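Local coordinates for epimerase from Methylomonas sp., a protein that catalyses the reversible epimerisation of ketoses at carbon 3, working best on L-ribulose and also on D-ribulose, D-allulose and D-fructose, with manganese as cofactor, in two crystal structures: PDB 7CJ6 (chain A, 1.80 Å), residues I40-L45 and L64-S69; PDB 7CJ5 (chain B, 1.80 Å), residues I40-L45 and L64-S69. One frame, after least-squares fit of the local backbone (RMSD 0.18 Å); residues are numbered along the deposited sequences.

Structure 1 (7CJ6); sequences IEIALL and LRAHAS. With PSJ (D-psicose), chain C.
Strands 39-43 and 65-72 lie side by side and parallel in the TIM barrel, joined through helix 52-61 in a beta-alpha-beta unit, Ile40 beside Ala66 and Ala43 beside Ser69; the last backbone bond runs from Leu44 N to Ser69 O, 2.8 Å. On the face that lines the barrel interior, Glu41 and Ser69 form the polar pair. With CG anti to the backbone N (chi1 -174°), the extended Glu41 chain carries OE2 to within 2.5 Å of Ser69 OG, which donates to the carboxylate's anti side, 24° out of its plane. Glu41 OE1 is hydrogen-bonded to His211 and Tyr209. Serine suits this place: its short hydroxyl gives its proton to Glu41 and accepts from psicose O6, 2.7 Å from Ser69 OG. The methyl of Ala43 borders the sugar, CB 3.4 Å from psicose O6, where a small residue suits the close approach. On the other face, Leu44 CD1 packs against Ala68 CB, and Ile42 CD1 lies 3.9 Å from Ala66 CB.

Structure 2 (7CJ5); sequences IEIALL and LRAHAS. With FUD (D-fructose), chain D.
Ile40 to Ala43 run parallel to Ala66 to Ser69; Ile40, Ile42 and Leu44 exchange backbone bonds with Arg65, His67 and Ser69, the last placing Leu44 N 2.8 Å from Ser69 O. On the face that lines the barrel interior, Glu41 and Ser69 form the polar pair. The Glu41 chain, extended with CG anti to the backbone N (chi1 -175°), brings OE2 to 2.6 Å from Ser69 OG; the hydroxyl donates to the anti side, 18° out of the carboxylate plane. A carboxylate suits this place because its second oxygen, OE1, is hydrogen-bonded to His211 and Tyr209. Ser69 OG donates to Glu41 and accepts from fructose O6, 2.9 Å away; a serine hydroxyl can do both. On the other face, the apolar Leu44 packs its CD1 against Ala68 CB, and Ile42 CD1 lies 3.9 Å from Ala66 CB.

Structure 1 against structure 2
The bond from Ser69 to Glu41 is kept, with Ser69(A) OG 2.5 Å from Glu41(A) OE2 and Ser69(B) OG 2.6 Å from Glu41(B) OE2. Backbone bonds are kept too, among them Ser69(A) N to Ile42(A) O and Ser69(B) N to Ile42(B) O. What changes is the sugar: D-psicose in structure 1, D-fructose in structure 2, bound at the same place. Psicose O6 donates to Ser69(A) OG over 2.7 Å and fructose O6 to Ser69(B) OG over 2.9 Å, so this bond is kept although the sugar is another. The side chains of Glu41(A), Ser69(A) and Leu45(A) and their counterparts keep their places within the error, and the CA atoms coincide; the difference seems to lie in how the sugar sits. Leu44(A) and Ile42(A), packed on Ala68(A) and Ala66(A), likewise match Leu44(B) and Ile42(B). Psicose touches Glu41(A), Ala43(A), Leu45(A) and Ser69(A), whereas fructose touches Ser69(B) alone among these residues, which suggests that fructose packs less closely against the two strands.

Structure 1 (7CJ6)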
loop_
_atom_site.group_PDB
_atom_site.type_symbol
_atom_site.label_atom_id
_atom_site.label_comp_id
_atom_site.label_asym_id
_atom_site.label_seq_id
_atom_site.Cartn_x
_atom_site.Cartn_y
_atom_site.Cartn_z
ATOM N N ILE A 40 -11.119 -21.466 -11.229
ATOM C CA ILE A 40 -11.175 -20.756 -9.923
ATOM C C ILE A 40 -9.777 -20.828 -9.303
ATOM O O ILE A 40 -9.122 -21.881 -9.436
ATOM C CB ILE A 40 -12.261 -21.355 -9.010
ATOM C CG1 ILE A 40 -12.339 -20.609 -7.675
ATOM C CG2 ILE A 40 -12.038 -22.849 -8.828
ATOM C CD1 ILE A 40 -13.715 -20.600 -7.053
ATOM N N GLU A 41 -9.319 -19.733 -8.695
ATOM C CA GLU A 41 -8.053 -19.713 -7.926
ATOM C C GLU A 41 -8.399 -19.870 -6.442
ATOM O O GLU A 41 -8.986 -18.938 -5.858
ATOM C CB GLU A 41 -7.271 -18.432 -8.191
ATOM C CG GLU A 41 -5.901 -18.427 -7.542
ATOM C CD GLU A 41 -5.148 -17.128 -7.747
ATOM O OE1 GLU A 41 -4.934 -16.749 -8.926
ATOM O OE2 GLU A 41 -4.802 -16.489 -6.740
ATOM N N ILE A 42 -8.081 -21.030 -5.875
ATOM C CA ILE A 42 -8.390 -21.359 -4.453
ATOM C C ILE A 42 -7.244 -20.822 -3.600
ATOM O O ILE A 42 -6.081 -21.084 -3.943
ATOM C CB ILE A 42 -8.619 -22.871 -4.270
ATOM C CG1 ILE A 42 -9.686 -23.375 -5.246
ATOM C CG2 ILE A 42 -8.969 -23.191 -2.816
ATOM C CD1 ILE A 42 -9.636 -24.860 -5.521
ATOM N N ALA A 43 -7.582 -20.046 -2.570
ATOM C CA ALA A 43 -6.635 -19.494 -1.577
ATOM C C ALA A 43 -6.394 -20.562 -0.505
ATOM O O ALA A 43 -7.339 -20.872 0.234
ATOM C CB ALA A 43 -7.185 -18.210 -1.008
ATOM N N LEU A 44 -5.184 -21.130 -0.476
ATOM C CA LEU A 44 -4.801 -22.308 0.351
ATOM C C LEU A 44 -3.912 -21.866 1.517
ATOM O O LEU A 44 -2.850 -22.498 1.712
ATOM C CB LEU A 44 -4.022 -23.300 -0.517
ATOM C CG LEU A 44 -4.835 -24.192 -1.450
ATOM C CD1 LEU A 44 -3.913 -25.178 -2.156
ATOM C CD2 LEU A 44 -5.936 -24.927 -0.691
ATOM N N LEU A 45 -4.305 -20.822 2.248
ATOM C CA LEU A 45 -3.523 -20.318 3.409
ATOM C C LEU A 45 -3.471 -21.412 4.487
ATOM O O LEU A 45 -2.470 -21.452 5.242
ATOM C CB LEU A 45 -4.148 -19.019 3.929
ATOM C CG LEU A 45 -3.800 -17.763 3.128
ATOM C CD1 LEU A 45 -4.122 -17.935 1.649
ATOM C CD2 LEU A 45 -4.521 -16.549 3.686
ATOM N N LEU A 64 -15.025 -26.882 -14.404
ATOM C CA LEU A 64 -14.123 -25.747 -14.083
ATOM C C LEU A 64 -12.741 -26.289 -13.713
ATOM O O LEU A 64 -12.670 -27.337 -13.055
ATOM C CB LEU A 64 -14.729 -24.953 -12.923
ATOM C CG LEU A 64 -14.158 -23.553 -12.716
ATOM C CD1 LEU A 64 -14.494 -22.654 -13.893
ATOM C CD2 LEU A 64 -14.680 -22.953 -11.418
ATOM N N ARG A 65 -11.681 -25.591 -14.111
ATOM C CA ARG A 65 -10.302 -25.913 -13.663
ATOM C C ARG A 65 -10.014 -25.137 -12.374
ATOM O O ARG A 65 -10.825 -24.251 -12.007
ATOM C CB ARG A 65 -9.299 -25.613 -14.779
ATOM C CG ARG A 65 -9.512 -26.476 -16.014
ATOM C CD ARG A 65 -8.276 -26.566 -16.877
ATOM N NE ARG A 65 -7.960 -25.297 -17.500
ATOM C CZ ARG A 65 -8.607 -24.828 -18.554
ATOM N NH1 ARG A 65 -9.591 -25.537 -19.070
ATOM N NH2 ARG A 65 -8.283 -23.665 -19.089
ATOM N N ALA A 66 -8.919 -25.487 -11.698
ATOM C CA ALA A 66 -8.452 -24.817 -10.470
ATOM C C ALA A 66 -6.940 -24.591 -10.553
ATOM O O ALA A 66 -6.207 -25.486 -11.047
ATOM C CB ALA A 66 -8.831 -25.628 -9.252
ATOM N N HIS A 67 -6.504 -23.412 -10.113
ATOM C CA HIS A 67 -5.128 -23.171 -9.618
ATOM C C HIS A 67 -5.231 -22.782 -8.141
ATOM O O HIS A 67 -6.361 -22.721 -7.610
ATOM C CB HIS A 67 -4.399 -22.150 -10.494
ATOM C CG HIS A 67 -4.254 -22.589 -11.913
ATOM N ND1 HIS A 67 -3.614 -23.766 -12.266
ATOM C CD2 HIS A 67 -4.648 -22.003 -13.067
ATOM C CE1 HIS A 67 -3.630 -23.885 -13.581
ATOM N NE2 HIS A 67 -4.255 -22.811 -14.094
ATOM N N ALA A 68 -4.096 -22.554 -7.492
ATOM C CA ALA A 68 -4.044 -22.269 -6.042
ATOM C C ALA A 68 -3.046 -21.146 -5.775
ATOM O O ALA A 68 -1.946 -21.184 -6.354
ATOM C CB ALA A 68 -3.681 -23.522 -5.288
ATOM N N SER A 69 -3.421 -20.197 -4.914
ATOM C CA SER A 69 -2.498 -19.188 -4.349
ATOM C C SER A 69 -2.487 -19.338 -2.828
ATOM O O SER A 69 -3.398 -19.963 -2.264
ATOM C CB SER A 69 -2.850 -17.788 -4.764
ATOM O OG SER A 69 -4.209 -17.488 -4.490
HETATM C C1 PSJ C . -2.412 -10.492 -1.898
HETATM O O1 PSJ C . -2.396 -9.062 -1.856
HETATM C C2 PSJ C . -2.404 -10.924 -3.338
HETATM O O2 PSJ C . -2.407 -10.073 -4.182
HETATM C C3 PSJ C . -2.355 -12.381 -3.688
HETATM O O3 PSJ C . -3.270 -12.697 -4.734
HETATM C C4 PSJ C . -2.677 -13.146 -2.419
HETATM O O4 PSJ C . -1.538 -13.008 -1.578
HETATM C C5 PSJ C . -2.973 -14.624 -2.628
HETATM O O5 PSJ C . -2.960 -14.930 -4.029
HETATM C C6 PSJ C . -4.327 -14.988 -2.016
HETATM O O6 PSJ C . -4.521 -16.412 -2.015
#

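Structure 2 (7CJ5)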
loop_
_atom_site.group_PDB
_atom_site.type_symbol
_atom_site.label_atom_id
_atom_site.label_comp_id
_atom_site.label_asym_id
_atom_site.label_seq_id
_atom_site.Cartn_x
_atom_site.Cartn_y
_atom_site.Cartn_z
ATOM N N ILE B 40 -10.993 -21.366 -11.187
ATOM C CA ILE B 40 -11.021 -20.689 -9.865
ATOM C C ILE B 40 -9.612 -20.782 -9.285
ATOM O O ILE B 40 -8.979 -21.859 -9.395
ATOM C CB ILE B 40 -12.074 -21.298 -8.923
ATOM C CG1 ILE B 40 -12.090 -20.569 -7.577
ATOM C CG2 ILE B 40 -11.873 -22.798 -8.754
ATOM C CD1 ILE B 40 -13.396 -20.704 -6.845
ATOM N N GLU B 41 -9.131 -19.671 -8.740
ATOM C CA GLU B 41 -7.881 -19.633 -7.951
ATOM C C GLU B 41 -8.264 -19.869 -6.487
ATOM O O GLU B 41 -8.881 -18.986 -5.866
ATOM C CB GLU B 41 -7.152 -18.314 -8.159
ATOM C CG GLU B 41 -5.806 -18.279 -7.457
ATOM C CD GLU B 41 -5.041 -16.997 -7.702
ATOM O OE1 GLU B 41 -4.914 -16.624 -8.876
ATOM O OE2 GLU B 41 -4.602 -16.369 -6.722
ATOM N N ILE B 42 -7.960 -21.050 -5.973
ATOM C CA ILE B 42 -8.351 -21.450 -4.592
ATOM C C ILE B 42 -7.294 -20.938 -3.622
ATOM O O ILE B 42 -6.115 -21.168 -3.880
ATOM C CB ILE B 42 -8.539 -22.967 -4.488
ATOM C CG1 ILE B 42 -9.606 -23.452 -5.470
ATOM C CG2 ILE B 42 -8.855 -23.355 -3.051
ATOM C CD1 ILE B 42 -9.677 -24.956 -5.590
ATOM N N ALA B 43 -7.719 -20.248 -2.564
ATOM C CA ALA B 43 -6.821 -19.693 -1.527
ATOM C C ALA B 43 -6.481 -20.823 -0.552
ATOM O O ALA B 43 -7.406 -21.365 0.064
ATOM C CB ALA B 43 -7.481 -18.517 -0.847
ATOM N N LEU B 44 -5.209 -21.213 -0.478
ATOM C CA LEU B 44 -4.754 -22.370 0.333
ATOM C C LEU B 44 -3.928 -21.870 1.525
ATOM O O LEU B 44 -2.895 -22.500 1.848
ATOM C CB LEU B 44 -3.942 -23.307 -0.564
ATOM C CG LEU B 44 -4.742 -24.061 -1.623
ATOM C CD1 LEU B 44 -3.850 -25.040 -2.376
ATOM C CD2 LEU B 44 -5.931 -24.779 -1.002
ATOM N N LEU B 45 -4.373 -20.794 2.176
ATOM C CA LEU B 45 -3.670 -20.225 3.359
ATOM C C LEU B 45 -3.604 -21.297 4.455
ATOM O O LEU B 45 -2.607 -21.310 5.214
ATOM C CB LEU B 45 -4.380 -18.952 3.835
ATOM C CG LEU B 45 -3.855 -17.657 3.213
ATOM C CD1 LEU B 45 -4.377 -17.481 1.791
ATOM C CD2 LEU B 45 -4.213 -16.451 4.074
ATOM N N LEU B 64 -15.113 -26.792 -14.125
ATOM C CA LEU B 64 -14.179 -25.672 -13.894
ATOM C C LEU B 64 -12.812 -26.245 -13.507
ATOM O O LEU B 64 -12.757 -27.235 -12.747
ATOM C CB LEU B 64 -14.763 -24.782 -12.794
ATOM C CG LEU B 64 -14.262 -23.338 -12.775
ATOM C CD1 LEU B 64 -14.740 -22.560 -13.994
ATOM C CD2 LEU B 64 -14.703 -22.652 -11.499
ATOM N N ARG B 65 -11.749 -25.644 -14.025
ATOM C CA ARG B 65 -10.353 -25.960 -13.633
ATOM C C ARG B 65 -10.017 -25.153 -12.381
ATOM O O ARG B 65 -10.793 -24.237 -12.040
ATOM C CB ARG B 65 -9.398 -25.639 -14.784
ATOM C CG ARG B 65 -9.677 -26.470 -16.028
ATOM C CD ARG B 65 -8.526 -26.406 -16.997
ATOM N NE ARG B 65 -8.374 -25.103 -17.617
ATOM C CZ ARG B 65 -9.147 -24.628 -18.589
ATOM N NH1 ARG B 65 -10.164 -25.344 -19.041
ATOM N NH2 ARG B 65 -8.903 -23.436 -19.110
ATOM N N ALA B 66 -8.905 -25.491 -11.728
ATOM C CA ALA B 66 -8.433 -24.821 -10.501
ATOM C C ALA B 66 -6.923 -24.614 -10.576
ATOM O O ALA B 66 -6.212 -25.511 -11.067
ATOM C CB ALA B 66 -8.799 -25.631 -9.285
ATOM N N HIS B 67 -6.476 -23.452 -10.106
ATOM C CA HIS B 67 -5.086 -23.191 -9.665
ATOM C C HIS B 67 -5.177 -22.765 -8.202
ATOM O O HIS B 67 -6.310 -22.710 -7.675
ATOM C CB HIS B 67 -4.406 -22.152 -10.560
ATOM C CG HIS B 67 -4.266 -22.577 -11.981
ATOM N ND1 HIS B 67 -3.592 -23.734 -12.347
ATOM C CD2 HIS B 67 -4.680 -21.989 -13.126
ATOM C CE1 HIS B 67 -3.606 -23.846 -13.666
ATOM N NE2 HIS B 67 -4.270 -22.781 -14.173
ATOM N N ALA B 68 -4.047 -22.524 -7.547
ATOM C CA ALA B 68 -4.048 -22.150 -6.118
ATOM C C ALA B 68 -3.045 -21.029 -5.873
ATOM O O ALA B 68 -2.016 -20.959 -6.567
ATOM C CB ALA B 68 -3.757 -23.351 -5.248
ATOM N N SER B 69 -3.363 -20.192 -4.894
ATOM C CA SER B 69 -2.462 -19.159 -4.340
ATOM C C SER B 69 -2.527 -19.249 -2.821
ATOM O O SER B 69 -3.517 -19.786 -2.267
ATOM C CB SER B 69 -2.818 -17.782 -4.834
ATOM O OG SER B 69 -4.123 -17.415 -4.420
HETATM C C1 FUD D . -2.519 -9.738 -1.707
HETATM C C2 FUD D . -2.653 -10.292 -3.099
HETATM C C3 FUD D . -3.232 -11.676 -3.258
HETATM C C4 FUD D . -2.491 -12.507 -2.229
HETATM C C5 FUD D . -3.012 -13.909 -1.920
HETATM C C6 FUD D . -4.293 -14.319 -2.620
HETATM O O1 FUD D . -2.388 -8.316 -1.738
HETATM O O2 FUD D . -2.309 -9.624 -4.064
HETATM O O3 FUD D . -3.014 -12.172 -4.582
HETATM O O4 FUD D . -1.158 -12.551 -2.702
HETATM O O5 FUD D . -1.976 -14.861 -2.155
HETATM O O6 FUD D . -4.633 -15.654 -2.158
#